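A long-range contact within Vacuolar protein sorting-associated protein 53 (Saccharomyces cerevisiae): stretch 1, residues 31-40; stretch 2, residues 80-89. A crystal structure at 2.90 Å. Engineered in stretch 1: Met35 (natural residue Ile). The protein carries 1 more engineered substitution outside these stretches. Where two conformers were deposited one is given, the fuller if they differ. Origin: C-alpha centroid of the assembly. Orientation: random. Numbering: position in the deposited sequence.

Stretch 1 31-40: VIDIMTTNFV
Stretch 2 (80-89) LLKEIFHTLP

Two nearly antiparallel helices meet here through a small, almost wholly apolar contact, with no hydrogen bond between them and 342 Å² buried in total. Residues 31-40 are helical throughout, with phi/psi near -60/-46 and i to i+4 backbone bonds such as Met35 N to Val31 O at 3.0 Å. The second stretch is helical from residue 80, phi/psi near -60/-45 through Phe85, with bonds such as Phe85 N to Leu81 O at 2.9 Å. The axes run at 171° and approach to 11.3 Å, a wide spacing that is bridged by side chains such as Phe85 and Leu81. The register is set by Ile32 opposite Phe85, CA to CA 7.1 Å, and Met35 opposite Leu81, CA to CA 8.5 Å; as one chain ascends, the other descends.

Phe85 (chi1 -78°, chi2 6°) is the hub. Its CA-to-CB bond points sideways, yet the ring end reaches the first helix. Ile32 (m, t) places CG1 over one face, 4.2 Å from the centroid of the Phe85 ring and 6° off its normal, a CH-pi contact. At the ring edge sit Met35 CB, 4.0 Å from Phe85 CE1, and Thr36 OG1, 4.1 Å from Phe85 CZ. Thr36 (m) lies at this edge with its hydroxyl already hydrogen-bonded: OG1 donates to Ile32 O at 3.1 Å, within its own helix.

Leucines pack beyond the ring. Leu88 (m, t) points toward the first helix, its CD1 lying 4.1 Å from Ile32 CG1 and 4.3 Å from Val31 CG1, with Val31 in t. At the other end Leu81 (t, p) divides its methyls: CD2 meets Phe39 CD1 at 3.9 Å, while CD1 lies 4.3 Å from CE of Met35, an engineered selenomethionine (m, m, m). Phe39 adopts t with chi2 104°. The rule is compact: Phe85 holds the centre, and the packing is extended by aliphatic side chains toward Leu88 and by Leu81 against Phe39 at the other end.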

ATOM      1  N   VAL A  31      13.072  -2.423  13.068  1.00 39.71           N
ATOM      2  CA  VAL A  31      12.790  -0.995  13.036  1.00 38.31           C
ATOM      3  C   VAL A  31      12.294  -0.648  11.632  1.00 36.84           C
ATOM      4  O   VAL A  31      11.226  -0.075  11.444  1.00 35.96           O
ATOM      5  CB  VAL A  31      14.005  -0.202  13.388  1.00 38.55           C
ATOM      6  CG1 VAL A  31      13.657   1.201  13.461  1.00 37.76           C
ATOM      7  CG2 VAL A  31      14.443  -0.623  14.714  1.00 40.23           C
ATOM      8  N   ILE A  32      13.042  -1.057  10.630  1.00 36.96           N
ATOM      9  CA  ILE A  32      12.587  -0.817   9.289  1.00 36.06           C
ATOM     10  C   ILE A  32      11.136  -1.236   9.075  1.00 35.72           C
ATOM     11  O   ILE A  32      10.333  -0.388   8.700  1.00 34.61           O
ATOM     12  CB  ILE A  32      13.476  -1.478   8.262  1.00 38.16           C
ATOM     13  CG1 ILE A  32      14.818  -0.747   8.214  1.00 37.37           C
ATOM     14  CG2 ILE A  32      12.765  -1.452   6.895  1.00 36.56           C
ATOM     15  CD1 ILE A  32      15.857  -1.511   7.497  1.00 39.00           C
ATOM     16  N   ASP A  33      10.794  -2.509   9.315  1.00 36.98           N
ATOM     17  CA  ASP A  33       9.400  -2.960   9.108  1.00 37.14           C
ATOM     18  C   ASP A  33       8.362  -2.196   9.942  1.00 36.54           C
ATOM     19  O   ASP A  33       7.271  -1.923   9.459  1.00 36.01           O
ATOM     20  CB  ASP A  33       9.208  -4.462   9.322  1.00 39.70           C
ATOM     21  CG  ASP A  33       9.919  -5.356   8.246  1.00 56.76           C
ATOM     22  OD1 ASP A  33      10.245  -6.531   8.593  1.00 68.88           O
ATOM     23  OD2 ASP A  33      10.151  -4.929   7.083  1.00 53.57           O
ATOM     24  N   ILE A  34       8.696  -1.840  11.176  1.00 36.94           N
ATOM     25  CA  ILE A  34       7.788  -1.076  12.025  1.00 36.96           C
ATOM     26  C   ILE A  34       7.468   0.242  11.335  1.00 35.34           C
ATOM     27  O   ILE A  34       6.288   0.554  11.079  1.00 35.11           O
ATOM     28  CB  ILE A  34       8.422  -0.862  13.398  1.00 38.06           C
ATOM     29  CG1 ILE A  34       8.343  -2.156  14.195  1.00 40.20           C
ATOM     30  CG2 ILE A  34       7.719   0.198  14.186  1.00 38.33           C
ATOM     31  CD1 ILE A  34       9.304  -2.251  15.280  1.00 41.47           C
HETATM   32  N   MSE A  35       8.513   0.998  10.985  1.00 34.56           N
HETATM   33  CA  MSE A  35       8.310   2.265  10.298  0.50 33.49           C
HETATM   34  C   MSE A  35       7.545   2.079   8.998  1.00 32.74           C
HETATM   35  O   MSE A  35       6.696   2.894   8.669  1.00 33.10           O
HETATM   36  CB  MSE A  35       9.620   2.992  10.042  0.50 33.34           C
HETATM   37  CG  MSE A  35      10.356   3.358  11.294  0.50 36.52           C
HETATM   38 SE   MSE A  35       9.307   4.398  12.582  0.50 45.99          SE
HETATM   39  CE  MSE A  35       8.807   5.898  11.413  0.50 40.12           C
ATOM     40  N   THR A  36       7.809   1.015   8.259  1.00 32.97           N
ATOM     41  CA  THR A  36       7.067   0.846   7.028  1.00 32.65           C
ATOM     42  C   THR A  36       5.550   0.622   7.299  1.00 32.91           C
ATOM     43  O   THR A  36       4.652   1.179   6.618  1.00 32.44           O
ATOM     44  CB  THR A  36       7.584  -0.344   6.289  1.00 33.52           C
ATOM     45  OG1 THR A  36       8.953  -0.123   5.973  1.00 35.72           O
ATOM     46  CG2 THR A  36       6.827  -0.519   5.014  1.00 33.59           C
ATOM     47  N   THR A  37       5.283  -0.215   8.293  1.00 34.03           N
ATOM     48  CA  THR A  37       3.946  -0.501   8.693  1.00 34.89           C
ATOM     49  C   THR A  37       3.274   0.762   9.153  1.00 34.43           C
ATOM     50  O   THR A  37       2.155   1.019   8.750  1.00 34.50           O
ATOM     51  CB  THR A  37       3.928  -1.522   9.808  1.00 36.69           C
ATOM     52  OG1 THR A  37       4.574  -2.692   9.325  1.00 45.03           O
ATOM     53  CG2 THR A  37       2.520  -1.906  10.173  1.00 38.19           C
ATOM     54  N   ASN A  38       3.921   1.579   9.968  1.00 34.27           N
ATOM     55  CA  ASN A  38       3.207   2.807  10.323  1.00 36.68           C
ATOM     56  C   ASN A  38       2.894   3.700   9.152  1.00 35.40           C
ATOM     57  O   ASN A  38       1.828   4.317   9.089  1.00 36.23           O
ATOM     58  CB  ASN A  38       3.847   3.619  11.443  1.00 36.68           C
ATOM     59  CG  ASN A  38       3.700   2.927  12.743  1.00 51.47           C
ATOM     60  OD1 ASN A  38       2.794   3.228  13.509  1.00 59.70           O
ATOM     61  ND2 ASN A  38       4.494   1.887  12.948  1.00 66.36           N
ATOM     62  N   PHE A  39       3.813   3.749   8.207  1.00 33.09           N
ATOM     63  CA  PHE A  39       3.609   4.622   7.101  1.00 32.00           C
ATOM     64  C   PHE A  39       2.383   4.128   6.335  1.00 31.63           C
ATOM     65  O   PHE A  39       1.498   4.921   5.958  1.00 31.68           O
ATOM     66  CB  PHE A  39       4.859   4.637   6.254  1.00 31.05           C
ATOM     67  CG  PHE A  39       4.913   5.784   5.312  1.00 33.93           C
ATOM     68  CD1 PHE A  39       5.732   6.881   5.582  1.00 31.23           C
ATOM     69  CD2 PHE A  39       4.123   5.784   4.148  1.00 31.61           C
ATOM     70  CE1 PHE A  39       5.803   7.962   4.685  1.00 33.99           C
ATOM     71  CE2 PHE A  39       4.170   6.860   3.270  1.00 31.01           C
ATOM     72  CZ  PHE A  39       5.016   7.950   3.529  1.00 31.47           C
ATOM     73  N   VAL A  40       2.304   2.817   6.174  1.00 32.01           N
ATOM     74  CA  VAL A  40       1.191   2.253   5.459  1.00 32.51           C
ATOM     75  C   VAL A  40      -0.094   2.407   6.222  1.00 33.42           C
ATOM     76  O   VAL A  40      -1.065   2.922   5.695  1.00 33.55           O
ATOM     77  CB  VAL A  40       1.446   0.815   5.114  1.00 33.30           C
ATOM     78  CG1 VAL A  40       0.226   0.159   4.552  1.00 34.38           C
ATOM     79  CG2 VAL A  40       2.530   0.794   4.112  1.00 32.82           C
ATOM     80  N   LEU A  80      12.217  11.762   3.495  1.00 39.06           N
ATOM     81  CA  LEU A  80      12.850  11.829   4.808  1.00 39.38           C
ATOM     82  C   LEU A  80      13.011  10.426   5.403  1.00 37.75           C
ATOM     83  O   LEU A  80      14.014  10.128   6.072  1.00 38.78           O
ATOM     84  CB  LEU A  80      12.057  12.694   5.763  1.00 39.69           C
ATOM     85  CG  LEU A  80      11.786  14.134   5.350  1.00 41.73           C
ATOM     86  CD1 LEU A  80      10.778  14.742   6.285  1.00 41.97           C
ATOM     87  CD2 LEU A  80      13.049  14.975   5.325  1.00 49.04           C
ATOM     88  N   LEU A  81      12.045   9.560   5.136  1.00 36.03           N
ATOM     89  CA  LEU A  81      12.103   8.229   5.656  1.00 34.94           C
ATOM     90  C   LEU A  81      13.273   7.456   5.064  1.00 35.63           C
ATOM     91  O   LEU A  81      14.015   6.743   5.765  1.00 36.11           O
ATOM     92  CB  LEU A  81      10.807   7.508   5.333  1.00 34.94           C
ATOM     93  CG  LEU A  81      10.665   6.188   6.102  1.00 36.26           C
ATOM     94  CD1 LEU A  81      10.779   6.491   7.593  1.00 33.17           C
ATOM     95  CD2 LEU A  81       9.358   5.480   5.761  1.00 31.98           C
ATOM     96  N   LYS A  82      13.430   7.593   3.763  1.00 36.36           N
ATOM     97  CA  LYS A  82      14.505   6.947   3.079  1.00 37.62           C
ATOM     98  C   LYS A  82      15.837   7.341   3.763  1.00 39.07           C
ATOM     99  O   LYS A  82      16.669   6.482   4.082  1.00 39.55           O
ATOM    100  CB  LYS A  82      14.461   7.360   1.605  1.00 39.59           C
ATOM    101  CG  LYS A  82      15.530   6.723   0.743  1.00 48.42           C
ATOM    102  CD  LYS A  82      15.568   7.393  -0.599  1.00 64.32           C
ATOM    103  CE  LYS A  82      16.541   6.672  -1.492  1.00 78.91           C
ATOM    104  NZ  LYS A  82      16.388   7.125  -2.888  1.00 82.79           N
ATOM    105  N   GLU A  83      16.025   8.634   4.008  1.00 40.07           N
ATOM    106  CA  GLU A  83      17.242   9.093   4.637  1.00 41.84           C
ATOM    107  C   GLU A  83      17.430   8.508   6.023  1.00 41.00           C
ATOM    108  O   GLU A  83      18.539   8.122   6.370  1.00 42.17           O
ATOM    109  CB  GLU A  83      17.330  10.609   4.635  1.00 43.57           C
ATOM    110  CG  GLU A  83      17.705  11.213   3.268  1.00 63.94           C
ATOM    111  CD  GLU A  83      19.128  10.828   2.742  1.00 85.07           C
ATOM    112  OE1 GLU A  83      20.032  10.426   3.524  1.00 81.72           O
ATOM    113  OE2 GLU A  83      19.345  10.958   1.511  1.00 95.87           O
ATOM    114  N   ILE A  84      16.359   8.406   6.801  1.00 39.32           N
ATOM    115  CA  ILE A  84      16.464   7.794   8.115  1.00 38.88           C
ATOM    116  C   ILE A  84      16.987   6.383   7.955  1.00 38.63           C
ATOM    117  O   ILE A  84      17.934   5.967   8.629  1.00 40.15           O
ATOM    118  CB  ILE A  84      15.128   7.765   8.828  1.00 37.50           C
ATOM    119  CG1 ILE A  84      14.782   9.168   9.311  1.00 38.47           C
ATOM    120  CG2 ILE A  84      15.158   6.822  10.022  1.00 37.26           C
ATOM    121  CD1 ILE A  84      13.400   9.282   9.951  1.00 37.63           C
ATOM    122  N   PHE A  85      16.378   5.637   7.056  1.00 37.68           N
ATOM    123  CA  PHE A  85      16.822   4.270   6.823  1.00 38.53           C
ATOM    124  C   PHE A  85      18.282   4.165   6.452  1.00 44.03           C
ATOM    125  O   PHE A  85      18.914   3.254   6.943  1.00 46.98           O
ATOM    126  CB  PHE A  85      16.000   3.648   5.720  1.00 37.28           C
ATOM    127  CG  PHE A  85      14.651   3.193   6.155  1.00 35.74           C
ATOM    128  CD1 PHE A  85      14.184   3.462   7.429  1.00 35.10           C
ATOM    129  CD2 PHE A  85      13.799   2.579   5.246  1.00 35.32           C
ATOM    130  CE1 PHE A  85      12.907   3.059   7.816  1.00 34.14           C
ATOM    131  CE2 PHE A  85      12.521   2.178   5.634  1.00 34.25           C
ATOM    132  CZ  PHE A  85      12.072   2.424   6.919  1.00 33.69           C
ATOM    133  N   HIS A  86      18.808   5.058   5.586  1.00 47.61           N
ATOM    134  CA  HIS A  86      20.207   4.948   5.189  0.50 51.49           C
ATOM    135  C   HIS A  86      21.151   5.200   6.352  1.00 52.12           C
ATOM    136  O   HIS A  86      22.280   4.704   6.376  1.00 53.03           O
ATOM    137  CB  HIS A  86      20.540   5.821   3.988  0.50 54.50           C
ATOM    138  CG  HIS A  86      19.985   5.299   2.703  0.50 60.72           C
ATOM    139  ND1 HIS A  86      19.722   3.959   2.506  0.50 58.68           N
ATOM    140  CD2 HIS A  86      19.734   5.914   1.522  0.50 63.66           C
ATOM    141  CE1 HIS A  86      19.271   3.783   1.278  0.50 67.61           C
ATOM    142  NE2 HIS A  86      19.276   4.951   0.658  0.50 70.14           N
ATOM    143  N   THR A  87      20.625   5.892   7.335  1.00 50.46           N
ATOM    144  CA  THR A  87      21.271   6.260   8.566  1.00 51.50           C
ATOM    145  C   THR A  87      21.267   5.179   9.654  1.00 51.07           C
ATOM    146  O   THR A  87      22.192   5.119  10.456  1.00 53.44           O
ATOM    147  CB  THR A  87      20.560   7.573   8.996  1.00 51.95           C
ATOM    148  OG1 THR A  87      21.180   8.664   8.311  1.00 61.11           O
ATOM    149  CG2 THR A  87      20.557   7.833  10.428  1.00 48.19           C
ATOM    150  N   LEU A  88      20.263   4.308   9.693  1.00 45.79           N
ATOM    151  CA  LEU A  88      20.244   3.297  10.760  1.00 42.94           C
ATOM    152  C   LEU A  88      21.558   2.522  10.995  1.00 44.65           C
ATOM    153  O   LEU A  88      22.014   2.456  12.139  1.00 44.86           O
ATOM    154  CB  LEU A  88      19.062   2.341  10.631  1.00 40.55           C
ATOM    155  CG  LEU A  88      17.715   3.041  10.766  1.00 38.99           C
ATOM    156  CD1 LEU A  88      16.621   2.072  10.517  1.00 37.92           C
ATOM    157  CD2 LEU A  88      17.565   3.684  12.111  1.00 39.41           C
ATOM    158  N   PRO A  89      22.169   1.950   9.923  1.00 44.91           N
ATOM    159  CA  PRO A  89      23.425   1.209  10.061  1.00 47.09           C
ATOM    160  C   PRO A  89      24.443   1.958  10.894  1.00 49.49           C
ATOM    161  O   PRO A  89      25.116   1.355  11.727  1.00 52.28           O
ATOM    162  CB  PRO A  89      23.920   1.107   8.635  1.00 48.35           C
ATOM    163  CG  PRO A  89      22.702   1.048   7.850  1.00 46.52           C
ATOM    164  CD  PRO A  89      21.679   1.895   8.534  1.00 44.38           C
TER